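Local coordinates for protein pyridoxamine 5-phosphate-dependent dehydrase (Escherichia coli, PDB 3B8X) that catalyses removal of the C3'-hydroxyl from GDP-4-keto-6-deoxy-D-mannose by a pyridoxal phosphate-dependent transamination-deoxygenation, a step in making L-colitose for the O-antigen, at residues N136-N140 / S302-S307; P141-D145 / A168-N172; Y281-F286 / I382-R386. The protein carries 1 engineered substitution. All coordinates share one frame. Residue numbers count along the deposited sequence, not the author numbering.

From the N terminus, the chain leaves strand 129-135 of the central mixed sheet, makes the turn 136-140 and runs through 141-145 into helix 144-151. Interaction 2 closes first, when 168-172 returns to 141-145. Helix 255-286 then supplies 281-286, opening interaction 3, before 302-307 comes back to 136-140 and completes interaction 1. Interaction 1 encloses interaction 2, whereas interactions 1 and 3 cross, because 382-386 joins 281-286 only near the C terminus. The first two touch at Asn136 and Asn142, the first and third at Phe306 and Phe282. Interaction 1 joins the turn after strand 129-135 to strand 305-310 of the four-stranded sheet, interaction 2 helix 144-151 to hairpin strand 169-170, interaction 3 helices 255-286 and 379-388.

Interaction 1: N136-N140 / S302-S307; sequences NLLGN and SWFGFS
Leu138 lays its isobutyl group against two residues of 302-307: CD1 lies 3.9 Å from CD2 of Phe304, and CD2 lies 3.7 Å from CB of Ser307. Its CA-to-CB bond points sideways, with chi1 between wells (-121°) and chi2 p. Its backbone is left-handed (phi/psi 57/22), and with Gly139 at 113/-20 it forms the two central positions of a type I' beta turn, closed by Asn140 N to Leu137 O at 2.8 Å. The turn presents successive carbonyls to the other segment. Leu138 O accepts from Phe304 N at 2.8 Å and Gly139 O from Ser302 N at 3.0 Å, both with N-H...O angles of 159°. The backbones are closest at Gly139 and Trp303, whose CA atoms are 4.4 Å apart. Only glycine suits this point: an ideal CB on Gly139 would fall 2.4 Å from Trp303 N, and its backbone angles would also jam that CB against the preceding carbonyl. Trp303 also has a positive phi (44/75); the chain turns there and passes into strand 305-310. Its CA-to-CB bond points away from 136-140 (chi1 m). Ser302 OG hydrogen-bonds to Met166 O. Phe304, chi1 t, starts toward the turn but carries its ring off, to about 4 Å from the bound cofactor-sugar adduct. This is a buried junction of the aminotransferase fold, between the turn after strand 129-135 and the loop leading into strand 305-310. On the latter segment, Trp303 packs on Arg276, Ala279 and Leu283 of helix 255-286, and Phe306 pairs its backbone with Val371 of strand 368-372.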
ATOM      1  N   ASN B 136       4.535  21.150  -1.675  1.00 11.74           N
ATOM      2  CA  ASN B 136       5.675  21.917  -2.200  1.00  8.24           C
ATOM      3  C   ASN B 136       5.928  21.414  -3.608  1.00 17.85           C
ATOM      4  O   ASN B 136       6.507  20.337  -3.812  1.00 15.41           O
ATOM      5  CB  ASN B 136       6.921  21.758  -1.309  1.00  4.98           C
ATOM      6  CG  ASN B 136       6.661  22.214   0.111  1.00 18.90           C
ATOM      7  OD1 ASN B 136       6.198  23.358   0.329  1.00  7.84           O
ATOM      8  ND2 ASN B 136       6.838  21.296   1.073  1.00 11.11           N
ATOM      9  N   LEU B 137       5.419  22.160  -4.586  1.00  7.02           N
ATOM     10  CA  LEU B 137       5.448  21.713  -5.959  1.00  5.88           C
ATOM     11  C   LEU B 137       6.770  21.811  -6.689  1.00 12.73           C
ATOM     12  O   LEU B 137       7.424  22.856  -6.727  1.00  9.08           O
ATOM     13  CB  LEU B 137       4.308  22.331  -6.788  1.00  6.90           C
ATOM     14  CG  LEU B 137       3.702  21.394  -7.847  1.00 14.49           C
ATOM     15  CD1 LEU B 137       2.701  20.415  -7.213  1.00  6.52           C
ATOM     16  CD2 LEU B 137       3.005  22.200  -8.951  1.00 17.08           C
ATOM     17  N   LEU B 138       7.111  20.696  -7.308  1.00  5.93           N
ATOM     18  CA  LEU B 138       8.255  20.592  -8.194  1.00 11.33           C
ATOM     19  C   LEU B 138       9.561  20.983  -7.544  1.00 23.40           C
ATOM     20  O   LEU B 138      10.506  21.379  -8.234  1.00  9.11           O
ATOM     21  CB  LEU B 138       8.030  21.486  -9.413  1.00  8.94           C
ATOM     22  CG  LEU B 138       8.040  20.752 -10.742  1.00 16.03           C
ATOM     23  CD1 LEU B 138       7.080  19.570 -10.694  1.00 11.41           C
ATOM     24  CD2 LEU B 138       7.712  21.741 -11.865  1.00  5.00           C
ATOM     25  N   GLY B 139       9.619  20.939  -6.227  1.00  3.60           N
ATOM     26  CA  GLY B 139      10.886  21.295  -5.627  1.00  2.79           C
ATOM     27  C   GLY B 139      10.747  22.606  -4.838  1.00  3.40           C
ATOM     28  O   GLY B 139      11.598  22.938  -3.996  1.00  8.87           O
ATOM     29  N   ASN B 140       9.699  23.339  -5.178  1.00  8.51           N
ATOM     30  CA  ASN B 140       9.509  24.648  -4.585  1.00 17.02           C
ATOM     31  C   ASN B 140       8.736  24.602  -3.281  1.00 14.14           C
ATOM     32  O   ASN B 140       7.528  24.307  -3.299  1.00 12.55           O
ATOM     33  CB  ASN B 140       8.733  25.509  -5.578  1.00 15.34           C
ATOM     34  CG  ASN B 140       9.141  26.977  -5.550  1.00 11.06           C
ATOM     35  OD1 ASN B 140      10.256  27.326  -5.120  1.00 10.06           O
ATOM     36  ND2 ASN B 140       8.245  27.846  -6.056  1.00  6.85           N
ATOM     37  N   SER B 302      14.500  22.589  -4.546  1.00  7.19           N
ATOM     38  CA  SER B 302      15.342  21.440  -4.886  1.00 16.46           C
ATOM     39  C   SER B 302      15.104  21.099  -6.356  1.00 15.96           C
ATOM     40  O   SER B 302      15.633  20.112  -6.862  1.00  7.80           O
ATOM     41  CB  SER B 302      15.128  20.208  -3.977  1.00  8.38           C
ATOM     42  OG  SER B 302      13.753  19.831  -3.875  1.00  8.56           O
ATOM     43  N   TRP B 303      14.329  21.929  -7.054  1.00 16.67           N
ATOM     44  CA  TRP B 303      14.162  21.810  -8.508  1.00 13.19           C
ATOM     45  C   TRP B 303      13.957  20.399  -9.016  1.00 12.34           C
ATOM     46  O   TRP B 303      14.835  19.825  -9.681  1.00 14.33           O
ATOM     47  CB  TRP B 303      15.395  22.432  -9.213  1.00 11.63           C
ATOM     48  CG  TRP B 303      15.488  23.924  -8.972  1.00 13.98           C
ATOM     49  CD1 TRP B 303      16.257  24.576  -8.034  1.00 12.52           C
ATOM     50  CD2 TRP B 303      14.694  24.938  -9.609  1.00 22.53           C
ATOM     51  NE1 TRP B 303      15.997  25.936  -8.061  1.00  9.47           N
ATOM     52  CE2 TRP B 303      15.035  26.181  -9.008  1.00 32.69           C
ATOM     53  CE3 TRP B 303      13.733  24.917 -10.644  1.00  7.35           C
ATOM     54  CZ2 TRP B 303      14.466  27.393  -9.422  1.00 11.66           C
ATOM     55  CZ3 TRP B 303      13.173  26.145 -11.078  1.00  8.79           C
ATOM     56  CH2 TRP B 303      13.559  27.360 -10.469  1.00 16.24           C
ATOM     57  N   PHE B 304      12.763  19.863  -8.811  1.00  9.32           N
ATOM     58  CA  PHE B 304      12.476  18.487  -9.182  1.00 19.88           C
ATOM     59  C   PHE B 304      12.525  18.353 -10.700  1.00 12.06           C
ATOM     60  O   PHE B 304      12.992  17.347 -11.257  1.00 10.47           O
ATOM     61  CB  PHE B 304      11.088  18.153  -8.623  1.00 15.82           C
ATOM     62  CG  PHE B 304      10.542  16.845  -9.087  1.00 13.72           C
ATOM     63  CD1 PHE B 304      10.763  15.685  -8.343  1.00 10.20           C
ATOM     64  CD2 PHE B 304       9.766  16.800 -10.234  1.00 15.48           C
ATOM     65  CE1 PHE B 304      10.226  14.468  -8.760  1.00 14.13           C
ATOM     66  CE2 PHE B 304       9.238  15.613 -10.696  1.00 12.29           C
ATOM     67  CZ  PHE B 304       9.459  14.420  -9.955  1.00 12.00           C
ATOM     68  N   GLY B 305      12.012  19.379 -11.361  1.00  4.54           N
ATOM     69  CA  GLY B 305      11.968  19.454 -12.818  1.00  5.44           C
ATOM     70  C   GLY B 305      11.877  20.909 -13.229  1.00 11.89           C
ATOM     71  O   GLY B 305      11.791  21.786 -12.385  1.00 11.28           O
ATOM     72  N   PHE B 306      11.846  21.157 -14.525  1.00 12.11           N
ATOM     73  CA  PHE B 306      11.777  22.506 -15.073  1.00 11.98           C
ATOM     74  C   PHE B 306      10.454  22.779 -15.773  1.00  3.78           C
ATOM     75  O   PHE B 306      10.230  22.320 -16.912  1.00  9.91           O
ATOM     76  CB  PHE B 306      12.917  22.627 -16.091  1.00  9.81           C
ATOM     77  CG  PHE B 306      14.264  22.590 -15.458  1.00 14.51           C
ATOM     78  CD1 PHE B 306      15.260  21.738 -15.936  1.00 20.71           C
ATOM     79  CD2 PHE B 306      14.512  23.380 -14.332  1.00 12.63           C
ATOM     80  CE1 PHE B 306      16.533  21.762 -15.367  1.00 10.61           C
ATOM     81  CE2 PHE B 306      15.770  23.400 -13.721  1.00  7.14           C
ATOM     82  CZ  PHE B 306      16.760  22.545 -14.226  1.00  3.89           C
ATOM     83  N   SER B 307       9.604  23.589 -15.136  1.00 11.05           N
ATOM     84  CA  SER B 307       8.302  23.882 -15.699  1.00  6.42           C
ATOM     85  C   SER B 307       8.356  25.050 -16.676  1.00  5.59           C
ATOM     86  O   SER B 307       9.231  25.913 -16.587  1.00 10.37           O
ATOM     87  CB  SER B 307       7.344  24.285 -14.571  1.00  8.38           C
ATOM     88  OG  SER B 307       7.772  25.512 -13.994  1.00  9.79           O
TER

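Interaction 2: P141-D145 / A168-N172; sequences PNNFD and ATFNN
From CA 141 to 145 and from CA 168 to 171 the segments run in nearly the same direction, 18° apart, and they are closest at Pro141 and Ala168 (CA atoms 6.4 Å apart). Pro141 and Asn142 are extended (phi/psi -72/155 and -73/165), Asn143 is the N-cap, and Phe144 and Asp145 begin helix 144-151. Across from them, Thr169 and Phe170 form a short strand that turns back at Asn171 and Asn172, both left-handed (59/46 and 66/5), a type I' hairpin turn for which asparagine is well suited. Phe170, chi1 t, fills the gap. One ring face is covered by Asn142 O, Asn143 CA and Phe144 N, with Phe170 CE2 3.7 Å from Phe144 N. Pro141 completes the apolar part: its CD is 4.2 Å from Ala168 CB and its CB 4.3 Å from Phe170 CB. Asn143 OD1 lies 3.2 Å from Phe170 CZ while capping the helix: it accepts from Glu146 N and weakly, at 2.9 Å, from Asp145 N. The CA-to-CB bond of Asn142 points away, and ND2 hydrogen-bonds to Asn136 OD1; Phe144 stacks on Phe178. The contact joins the start of helix 144-151, in the beta-alpha-beta crossover from strand 129-135 to strand 157-161, to hairpin strand 169-170. The one cross-segment hydrogen bond, Asn171 ND2 to Asp145 OD2 at 3.1 Å, is weak and exposed, so packing of Phe170 on backbone and Pro141 makes up most of the contact.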
ATOM      1  N   PRO B 141       9.373  24.995  -2.171  1.00  7.06           N
ATOM      2  CA  PRO B 141       8.643  25.025  -0.893  1.00  6.80           C
ATOM      3  C   PRO B 141       7.632  26.174  -0.868  1.00 31.89           C
ATOM      4  O   PRO B 141       7.799  27.221  -1.524  1.00 18.33           O
ATOM      5  CB  PRO B 141       9.735  25.347   0.141  1.00  7.19           C
ATOM      6  CG  PRO B 141      10.802  26.111  -0.610  1.00  9.14           C
ATOM      7  CD  PRO B 141      10.670  25.703  -2.093  1.00  7.28           C
ATOM      8  N   ASN B 142       6.606  25.990  -0.050  1.00  8.36           N
ATOM      9  CA  ASN B 142       5.621  27.050   0.151  1.00 12.74           C
ATOM     10  C   ASN B 142       6.264  28.123   1.005  1.00 28.84           C
ATOM     11  O   ASN B 142       7.277  27.867   1.656  1.00 10.24           O
ATOM     12  CB  ASN B 142       4.438  26.489   0.932  1.00 13.28           C
ATOM     13  CG  ASN B 142       3.519  25.731   0.061  1.00 15.83           C
ATOM     14  OD1 ASN B 142       2.575  26.331  -0.456  1.00  9.19           O
ATOM     15  ND2 ASN B 142       3.885  24.462  -0.283  1.00 13.61           N
ATOM     16  N   ASN B 143       5.663  29.307   1.064  1.00 11.42           N
ATOM     17  CA  ASN B 143       6.223  30.283   1.965  1.00 10.56           C
ATOM     18  C   ASN B 143       5.540  30.064   3.284  1.00  7.89           C
ATOM     19  O   ASN B 143       4.424  30.525   3.500  1.00  9.66           O
ATOM     20  CB  ASN B 143       6.074  31.726   1.470  1.00 18.40           C
ATOM     21  CG  ASN B 143       6.519  32.716   2.515  1.00 53.75           C
ATOM     22  OD1 ASN B 143       6.478  32.408   3.699  1.00 28.90           O
ATOM     23  ND2 ASN B 143       6.975  33.892   2.096  1.00 22.77           N
ATOM     24  N   PHE B 144       6.190  29.292   4.137  1.00 15.18           N
ATOM     25  CA  PHE B 144       5.620  28.899   5.417  1.00 26.11           C
ATOM     26  C   PHE B 144       5.373  30.028   6.407  1.00 14.97           C
ATOM     27  O   PHE B 144       4.479  29.941   7.230  1.00 22.12           O
ATOM     28  CB  PHE B 144       6.332  27.674   5.997  1.00 13.26           C
ATOM     29  CG  PHE B 144       6.062  26.425   5.205  1.00 14.69           C
ATOM     30  CD1 PHE B 144       7.011  25.905   4.335  1.00 21.34           C
ATOM     31  CD2 PHE B 144       4.806  25.831   5.268  1.00 13.29           C
ATOM     32  CE1 PHE B 144       6.715  24.768   3.545  1.00  1.00           C
ATOM     33  CE2 PHE B 144       4.517  24.683   4.528  1.00 15.22           C
ATOM     34  CZ  PHE B 144       5.450  24.177   3.656  1.00 18.22           C
ATOM     35  N   ASP B 145       6.109  31.123   6.246  1.00 15.28           N
ATOM     36  CA  ASP B 145       5.883  32.304   7.082  1.00 16.45           C
ATOM     37  C   ASP B 145       4.497  32.835   6.754  1.00 24.83           C
ATOM     38  O   ASP B 145       3.645  33.018   7.634  1.00 27.86           O
ATOM     39  CB  ASP B 145       6.893  33.392   6.711  1.00 47.66           C
ATOM     40  CG  ASP B 145       8.265  33.148   7.315  1.00 99.89           C
ATOM     41  OD1 ASP B 145       8.373  32.313   8.237  1.00 40.80           O
ATOM     42  OD2 ASP B 145       9.242  33.783   6.860  1.00 37.46           O
ATOM     43  N   ALA B 168      14.500  20.615  -0.365  1.00  7.11           N
ATOM     44  CA  ALA B 168      14.242  22.040  -0.444  1.00 11.85           C
ATOM     45  C   ALA B 168      14.366  22.579   0.971  1.00 10.38           C
ATOM     46  O   ALA B 168      14.115  21.863   1.930  1.00  9.49           O
ATOM     47  CB  ALA B 168      12.837  22.295  -0.956  1.00  8.60           C
ATOM     48  N   THR B 169      14.679  23.871   1.095  1.00 13.68           N
ATOM     49  CA  THR B 169      14.725  24.514   2.410  1.00 13.15           C
ATOM     50  C   THR B 169      14.063  25.893   2.340  1.00 27.76           C
ATOM     51  O   THR B 169      14.019  26.521   1.274  1.00 14.04           O
ATOM     52  CB  THR B 169      16.149  24.716   2.857  1.00 17.48           C
ATOM     53  OG1 THR B 169      16.788  25.639   1.948  1.00 20.27           O
ATOM     54  CG2 THR B 169      16.894  23.386   2.787  1.00 21.91           C
ATOM     55  N   PHE B 170      13.494  26.334   3.457  1.00 24.03           N
ATOM     56  CA  PHE B 170      12.889  27.662   3.535  1.00  8.29           C
ATOM     57  C   PHE B 170      13.274  28.239   4.878  1.00 13.11           C
ATOM     58  O   PHE B 170      13.002  27.669   5.933  1.00 13.61           O
ATOM     59  CB  PHE B 170      11.371  27.654   3.317  1.00 12.26           C
ATOM     60  CG  PHE B 170      10.729  28.990   3.572  1.00 21.04           C
ATOM     61  CD1 PHE B 170      10.761  29.990   2.591  1.00 13.29           C
ATOM     62  CD2 PHE B 170      10.106  29.261   4.788  1.00 37.52           C
ATOM     63  CE1 PHE B 170      10.185  31.248   2.825  1.00 52.17           C
ATOM     64  CE2 PHE B 170       9.519  30.515   5.040  1.00 27.64           C
ATOM     65  CZ  PHE B 170       9.556  31.516   4.054  1.00 18.63           C
ATOM     66  N   ASN B 171      14.041  29.316   4.825  1.00 25.04           N
ATOM     67  CA  ASN B 171      14.550  29.888   6.062  1.00 20.78           C
ATOM     68  C   ASN B 171      15.410  28.867   6.845  1.00 43.61           C
ATOM     69  O   ASN B 171      15.267  28.749   8.052  1.00 28.26           O
ATOM     70  CB  ASN B 171      13.389  30.395   6.941  1.00 99.89           C
ATOM     71  CG  ASN B 171      12.815  31.739   6.466  1.00 33.80           C
ATOM     72  OD1 ASN B 171      13.160  32.242   5.392  1.00 99.89           O
ATOM     73  ND2 ASN B 171      11.922  32.313   7.267  1.00 99.89           N
ATOM     74  N   ASN B 172      16.331  28.164   6.187  1.00 26.14           N
ATOM     75  CA  ASN B 172      17.190  27.210   6.899  1.00 99.89           C
ATOM     76  C   ASN B 172      16.452  25.996   7.491  1.00 59.88           C
ATOM     77  O   ASN B 172      17.044  25.187   8.215  1.00 44.79           O
ATOM     78  CB  ASN B 172      17.956  27.937   8.009  1.00 97.16           C
ATOM     79  CG  ASN B 172      19.412  28.164   7.666  1.00 99.89           C
ATOM     80  OD1 ASN B 172      20.305  27.690   8.371  1.00 99.89           O
ATOM     81  ND2 ASN B 172      19.660  28.904   6.586  1.00 82.04           N
TER

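Interaction 3: Y281-F286 / I382-R386; sequences YFLDKF and IDYLR
Asp383 OD1 accepts twice where helix 255-286 meets helix 379-388. It takes a very short hydrogen bond from Tyr281 OH at 2.5 Å, the ring being placed by chi1 t, and a weak one from Lys285 NZ at 3.3 Å, the latter also a salt bridge. Water 1 gives Lys285 NZ a further acceptor at 3.0 Å and donates to Asp383 O at 2.8 Å. At the end of helix 255-286, Lys285 O accepts weakly from Arg386 NE at 2.9 Å and from water 2 at 3.1 Å, and that water accepts from Arg386 NH2 at 3.1 Å. The short segments run nearly parallel, crossing at -24° with axes 10.2 Å apart; CA atoms pair Phe282 with Ile382 (6.3 Å) and Lys285 with Arg386 (7.0 Å). Ile382 is a knob in the hole formed by Tyr281, Phe282, Lys285 and Phe286, its CG2 3.6 Å from Tyr281 CD2; a branched side chain fits such a socket. Phe286 CZ meets Leu385 CG at 3.5 Å. The t,p,t rotamer of Arg386 brings CD over the Phe286 face, 3.5 Å from the centroid, a CH-pi contact. Phe282 also stacks on Phe306 of strand 305-310. Nearby Asp380 binds Mg2+ in another structure of this protein. Long side chains thus serve twice, their methylenes covering an apolar core and their charged ends meeting carboxylate, carbonyl and water at its edge.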
ATOM      1  N   TYR B 281      21.643  27.613 -14.537  1.00 19.26           N
ATOM      2  CA  TYR B 281      21.881  27.738 -15.965  1.00 23.41           C
ATOM      3  C   TYR B 281      20.554  27.834 -16.739  1.00  7.46           C
ATOM      4  O   TYR B 281      20.339  28.684 -17.616  1.00 14.73           O
ATOM      5  CB  TYR B 281      22.676  26.506 -16.397  1.00 19.38           C
ATOM      6  CG  TYR B 281      23.198  26.630 -17.793  1.00 23.75           C
ATOM      7  CD1 TYR B 281      24.150  27.596 -18.080  1.00 22.57           C
ATOM      8  CD2 TYR B 281      22.690  25.852 -18.840  1.00 14.81           C
ATOM      9  CE1 TYR B 281      24.647  27.749 -19.350  1.00 34.09           C
ATOM     10  CE2 TYR B 281      23.157  26.015 -20.113  1.00 14.12           C
ATOM     11  CZ  TYR B 281      24.153  26.970 -20.364  1.00  8.59           C
ATOM     12  OH  TYR B 281      24.669  27.133 -21.640  1.00 14.11           O
ATOM     13  N   PHE B 282      19.635  26.956 -16.366  1.00  9.23           N
ATOM     14  CA  PHE B 282      18.295  26.953 -16.975  1.00  5.66           C
ATOM     15  C   PHE B 282      17.646  28.358 -16.899  1.00 22.49           C
ATOM     16  O   PHE B 282      17.177  28.909 -17.913  1.00 15.39           O
ATOM     17  CB  PHE B 282      17.410  25.941 -16.211  1.00 12.72           C
ATOM     18  CG  PHE B 282      15.950  25.981 -16.609  1.00 11.92           C
ATOM     19  CD1 PHE B 282      15.550  25.521 -17.863  1.00  9.31           C
ATOM     20  CD2 PHE B 282      15.001  26.516 -15.744  1.00  6.10           C
ATOM     21  CE1 PHE B 282      14.188  25.582 -18.257  1.00 10.57           C
ATOM     22  CE2 PHE B 282      13.652  26.604 -16.110  1.00  7.07           C
ATOM     23  CZ  PHE B 282      13.243  26.154 -17.376  1.00 23.93           C
ATOM     24  N   LEU B 283      17.632  28.931 -15.689  1.00 17.77           N
ATOM     25  CA  LEU B 283      17.031  30.236 -15.477  1.00 13.23           C
ATOM     26  C   LEU B 283      17.767  31.287 -16.303  1.00 20.88           C
ATOM     27  O   LEU B 283      17.154  32.172 -16.912  1.00 16.20           O
ATOM     28  CB  LEU B 283      17.033  30.622 -13.992  1.00 11.43           C
ATOM     29  CG  LEU B 283      16.056  29.788 -13.137  1.00 13.82           C
ATOM     30  CD1 LEU B 283      16.129  30.091 -11.629  1.00 26.88           C
ATOM     31  CD2 LEU B 283      14.580  29.792 -13.663  1.00  2.74           C
ATOM     32  N   ASP B 284      19.085  31.189 -16.332  1.00 22.51           N
ATOM     33  CA  ASP B 284      19.848  32.173 -17.074  1.00 17.84           C
ATOM     34  C   ASP B 284      19.512  32.003 -18.552  1.00 22.88           C
ATOM     35  O   ASP B 284      19.373  32.961 -19.315  1.00 15.16           O
ATOM     36  CB  ASP B 284      21.335  31.973 -16.833  1.00 20.00           C
ATOM     37  CG  ASP B 284      22.183  32.599 -17.909  1.00 47.82           C
ATOM     38  OD1 ASP B 284      21.998  33.809 -18.177  1.00 47.91           O
ATOM     39  OD2 ASP B 284      23.025  31.887 -18.498  1.00 99.89           O
ATOM     40  N   LYS B 285      19.316  30.767 -18.967  1.00 18.01           N
ATOM     41  CA  LYS B 285      18.985  30.560 -20.364  1.00 11.08           C
ATOM     42  C   LYS B 285      17.561  30.883 -20.850  1.00 19.88           C
ATOM     43  O   LYS B 285      17.336  31.120 -22.052  1.00 12.85           O
ATOM     44  CB  LYS B 285      19.340  29.124 -20.738  1.00 21.58           C
ATOM     45  CG  LYS B 285      20.806  28.919 -20.829  1.00 26.50           C
ATOM     46  CD  LYS B 285      21.067  28.530 -22.254  1.00 27.78           C
ATOM     47  CE  LYS B 285      22.096  29.409 -22.897  1.00 75.44           C
ATOM     48  NZ  LYS B 285      22.337  28.837 -24.245  1.00 38.88           N
ATOM     49  N   PHE B 286      16.589  30.782 -19.947  1.00 14.39           N
ATOM     50  CA  PHE B 286      15.199  31.009 -20.299  1.00 31.49           C
ATOM     51  C   PHE B 286      14.613  32.253 -19.636  1.00 24.79           C
ATOM     52  O   PHE B 286      13.398  32.473 -19.692  1.00 25.25           O
ATOM     53  CB  PHE B 286      14.388  29.780 -19.866  1.00 19.55           C
ATOM     54  CG  PHE B 286      14.544  28.598 -20.783  1.00 18.65           C
ATOM     55  CD1 PHE B 286      15.565  27.688 -20.580  1.00 11.04           C
ATOM     56  CD2 PHE B 286      13.692  28.422 -21.866  1.00 18.76           C
ATOM     57  CE1 PHE B 286      15.707  26.604 -21.419  1.00  6.70           C
ATOM     58  CE2 PHE B 286      13.859  27.347 -22.736  1.00 11.93           C
ATOM     59  CZ  PHE B 286      14.859  26.442 -22.500  1.00 14.17           C
ATOM     60  N   ILE B 382      20.298  21.529 -21.698  1.00  9.71           N
ATOM     61  CA  ILE B 382      19.554  22.793 -21.547  1.00 11.89           C
ATOM     62  C   ILE B 382      19.748  23.720 -22.743  1.00 14.36           C
ATOM     63  O   ILE B 382      18.842  24.471 -23.143  1.00 14.17           O
ATOM     64  CB  ILE B 382      19.954  23.511 -20.241  1.00 12.34           C
ATOM     65  CG1 ILE B 382      19.238  22.856 -19.065  1.00 15.22           C
ATOM     66  CG2 ILE B 382      19.524  24.982 -20.252  1.00 11.79           C
ATOM     67  CD1 ILE B 382      19.933  23.133 -17.718  1.00 14.03           C
ATOM     68  N   ASP B 383      20.964  23.732 -23.276  1.00 11.81           N
ATOM     69  CA  ASP B 383      21.241  24.553 -24.459  1.00 21.46           C
ATOM     70  C   ASP B 383      20.305  24.035 -25.540  1.00 16.95           C
ATOM     71  O   ASP B 383      19.755  24.756 -26.389  1.00 19.28           O
ATOM     72  CB  ASP B 383      22.650  24.243 -24.988  1.00 25.63           C
ATOM     73  CG  ASP B 383      23.774  24.841 -24.139  1.00 49.05           C
ATOM     74  OD1 ASP B 383      23.553  25.864 -23.460  1.00 18.83           O
ATOM     75  OD2 ASP B 383      24.905  24.298 -24.185  1.00 29.25           O
ATOM     76  N   TYR B 384      20.245  22.722 -25.587  1.00 10.40           N
ATOM     77  CA  TYR B 384      19.482  22.059 -26.622  1.00 13.79           C
ATOM     78  C   TYR B 384      18.024  22.456 -26.463  1.00 17.54           C
ATOM     79  O   TYR B 384      17.345  22.872 -27.415  1.00 12.50           O
ATOM     80  CB  TYR B 384      19.692  20.535 -26.472  1.00 14.71           C
ATOM     81  CG  TYR B 384      19.031  19.668 -27.518  1.00 20.48           C
ATOM     82  CD1 TYR B 384      19.121  19.965 -28.882  1.00 25.37           C
ATOM     83  CD2 TYR B 384      18.301  18.535 -27.137  1.00 99.89           C
ATOM     84  CE1 TYR B 384      18.490  19.144 -29.849  1.00 24.96           C
ATOM     85  CE2 TYR B 384      17.671  17.721 -28.083  1.00 99.89           C
ATOM     86  CZ  TYR B 384      17.764  18.027 -29.440  1.00 99.89           C
ATOM     87  OH  TYR B 384      17.138  17.221 -30.383  1.00 46.94           O
ATOM     88  N   LEU B 385      17.541  22.324 -25.233  1.00 14.72           N
ATOM     89  CA  LEU B 385      16.155  22.647 -24.918  1.00 19.48           C
ATOM     90  C   LEU B 385      15.824  24.083 -25.331  1.00 11.04           C
ATOM     91  O   LEU B 385      14.795  24.320 -25.989  1.00 15.73           O
ATOM     92  CB  LEU B 385      15.925  22.415 -23.435  1.00 10.97           C
ATOM     93  CG  LEU B 385      14.642  22.923 -22.788  1.00 11.17           C
ATOM     94  CD1 LEU B 385      13.537  21.928 -23.051  1.00  8.21           C
ATOM     95  CD2 LEU B 385      14.958  22.928 -21.311  1.00  5.20           C
ATOM     96  N   ARG B 386      16.751  25.005 -25.040  1.00 14.41           N
ATOM     97  CA  ARG B 386      16.616  26.416 -25.435  1.00  8.51           C
ATOM     98  C   ARG B 386      16.559  26.656 -26.960  1.00 13.78           C
ATOM     99  O   ARG B 386      15.804  27.519 -27.439  1.00 19.28           O
ATOM    100  CB  ARG B 386      17.643  27.288 -24.714  1.00 12.68           C
ATOM    101  CG  ARG B 386      17.470  28.799 -24.869  1.00 19.06           C
ATOM    102  CD  ARG B 386      16.217  29.355 -24.230  1.00 17.66           C
ATOM    103  NE  ARG B 386      15.985  30.767 -24.575  1.00 17.55           N
ATOM    104  CZ  ARG B 386      15.415  31.195 -25.705  1.00 24.17           C
ATOM    105  NH1 ARG B 386      15.081  30.367 -26.685  1.00 15.37           N
ATOM    106  NH2 ARG B 386      15.213  32.483 -25.887  1.00 20.03           N
TER
HETATM  107  O   HOH W   1      21.028  27.218 -26.445  1.00 17.37           O
HETATM  108  O   HOH W   2      16.108  33.777 -23.210  1.00 23.51           O